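PDB 4XKY: dihydrodipicolinate synthase from Bacteroides thetaiotaomicron, which condenses pyruvate with aspartate semialdehyde through a Schiff-base intermediate, the aldolase-type step that commits carbon to diaminopimelate and lysine. Local coordinates for the interface of chains B and A. Residues are numbered along the deposited sequence; one frame, centred on the assembly and turned at random. Chains: chain A, Dihydrodipicolinate synthase; chain B, Dihydrodipicolinate synthase.

The interface of chains B and A. Residues chain B 83-84, 110; chain A 52-55.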
ATOM      1  N   THR B  83      16.378  -2.947  13.857  1.00 34.44           N
ATOM      2  CA  THR B  83      15.136  -2.594  14.527  1.00 35.75           C
ATOM      3  C   THR B  83      15.445  -2.165  15.960  1.00 34.68           C
ATOM      4  O   THR B  83      14.678  -1.404  16.546  1.00 35.81           O
ATOM      5  CB  THR B  83      14.136  -3.762  14.533  1.00 36.43           C
ATOM      6  OG1 THR B  83      14.735  -4.885  15.185  1.00 38.58           O
ATOM      7  CG2 THR B  83      13.788  -4.163  13.100  1.00 38.88           C
ATOM      8  N   SER B  84      16.553  -2.654  16.519  1.00 32.78           N
ATOM      9  CA  SER B  84      16.991  -2.247  17.872  1.00 34.06           C
ATOM     10  C   SER B  84      18.090  -1.192  17.830  1.00 32.85           C
ATOM     11  O   SER B  84      19.163  -1.426  17.289  1.00 30.70           O
ATOM     12  CB  SER B  84      17.476  -3.453  18.689  1.00 34.07           C
ATOM     13  OG  SER B  84      18.278  -3.037  19.783  1.00 35.06           O
ATOM     14  N   TYR B 110       8.997   0.442  11.357  1.00 62.89           N
ATOM     15  CA  TYR B 110       7.783   0.699  12.131  1.00 60.49           C
ATOM     16  C   TYR B 110       7.694   2.137  12.620  1.00 64.55           C
ATOM     17  O   TYR B 110       6.603   2.646  12.863  1.00 67.51           O
ATOM     18  CB  TYR B 110       7.679  -0.264  13.322  1.00 57.56           C
ATOM     19  CG  TYR B 110       8.896  -0.275  14.227  1.00 52.79           C
ATOM     20  CD1 TYR B 110       9.894  -1.239  14.088  1.00 49.26           C
ATOM     21  CD2 TYR B 110       9.045   0.686  15.214  1.00 52.85           C
ATOM     22  CE1 TYR B 110      11.012  -1.238  14.914  1.00 49.71           C
ATOM     23  CE2 TYR B 110      10.150   0.704  16.042  1.00 52.42           C
ATOM     24  CZ  TYR B 110      11.131  -0.249  15.898  1.00 52.06           C
ATOM     25  OH  TYR B 110      12.202  -0.172  16.761  1.00 47.65           O
TER
ATOM     26  N   GLN A  52      10.700  -6.251  18.567  1.00 41.07           N
ATOM     27  CA  GLN A  52      11.637  -5.812  17.547  1.00 48.12           C
ATOM     28  C   GLN A  52      12.499  -4.657  18.032  1.00 44.44           C
ATOM     29  O   GLN A  52      13.657  -4.535  17.620  1.00 42.35           O
ATOM     30  CB  GLN A  52      10.925  -5.500  16.228  1.00 55.21           C
ATOM     31  CG  GLN A  52      10.281  -6.730  15.552  1.00 60.31           C
ATOM     32  CD  GLN A  52      11.146  -8.015  15.553  1.00 67.30           C
ATOM     33  OE1 GLN A  52      11.491  -8.563  16.608  1.00 67.76           O
ATOM     34  NE2 GLN A  52      11.459  -8.523  14.358  1.00 69.59           N
ATOM     35  N   SER A  53      11.972  -3.857  18.949  1.00 37.92           N
ATOM     36  CA  SER A  53      12.711  -2.710  19.404  1.00 38.05           C
ATOM     37  C   SER A  53      13.762  -3.051  20.494  1.00 34.97           C
ATOM     38  O   SER A  53      14.619  -2.236  20.795  1.00 34.38           O
ATOM     39  CB  SER A  53      11.755  -1.554  19.765  1.00 38.18           C
ATOM     40  OG  SER A  53      11.167  -1.692  21.029  1.00 40.01           O
ATOM     41  N   LEU A  54      13.770  -4.276  21.007  1.00 33.41           N
ATOM     42  CA  LEU A  54      14.635  -4.599  22.125  1.00 32.72           C
ATOM     43  C   LEU A  54      15.909  -5.283  21.641  1.00 31.12           C
ATOM     44  O   LEU A  54      15.880  -5.931  20.632  1.00 28.86           O
ATOM     45  CB  LEU A  54      13.883  -5.534  23.059  1.00 33.27           C
ATOM     46  CG  LEU A  54      12.620  -5.003  23.755  1.00 35.30           C
ATOM     47  CD1 LEU A  54      12.194  -6.009  24.797  1.00 35.95           C
ATOM     48  CD2 LEU A  54      12.810  -3.664  24.446  1.00 36.17           C
ATOM     49  N   SER A  55      17.001  -5.163  22.387  1.00 31.61           N
ATOM     50  CA  SER A  55      18.256  -5.865  22.073  1.00 33.36           C
ATOM     51  C   SER A  55      18.083  -7.377  22.217  1.00 35.49           C
ATOM     52  O   SER A  55      17.120  -7.836  22.860  1.00 33.48           O
ATOM     53  CB  SER A  55      19.359  -5.412  23.019  1.00 33.30           C
ATOM     54  OG  SER A  55      19.118  -5.809  24.364  1.00 32.52           O
TER
HETATM   55  O   HOH W   1      17.123  -1.654  21.910  1.00 32.64           O
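Where the loop ending at B:Ser84, just ahead of helix 85-97, meets the 3-10 turn 51-53 of chain A, two subunits of a TIM-barrel aldolase of the DapA family meet here mainly through polar groups, a compact example of side-chain hydroxyls reading a neighbour's backbone. B:Thr83 makes the direct link: its OG1 donates to the main-chain O of A:Gln52 at 2.7 Å. The hydroxyl approaches that carbonyl at 132°, tilted 29° from its plane. A chi1 of 58°, with OG1 between the threonine's own backbone N and carbonyl carbon, points the hydroxyl at the A:Gln52 carbonyl. Beside this bond the aliphatic CB of A:Gln52 makes an ordinary apolar contact, 4.0 Å from CB of B:Thr83.

B:Tyr110, the second tyrosine of a Pro-Tyr-Tyr stretch and probably the relay tyrosine of this family, probably helps hold the loop from within its own chain. Its phenol OH donates to the backbone O of B:Thr83 over 2.8 Å. The OH lies in the plane of the carbonyl, and that O sits at the edge of the ring, in its plane. The same phenol oxygen touches CB of A:Ser53 tip-on at 3.3 Å. An alanine here would probably leave the B:Thr83 carbonyl without this donor and open a gap beside A:Ser53, freeing the loop to shift.

Further along, B:Ser84 reaches across through water 1, which lies 2.8 Å from its OG and 2.8 Å from the main-chain O of A:Ser53. The serine OG is anti to its backbone N, extended towards the bridging water.

The enzyme is a tetramer, and this small patch helps join two of its subunits. Its centre lies about 12 Å from A:Tyr136, the likely proton donor/acceptor, so the contact may also help steady the surroundings of the active site.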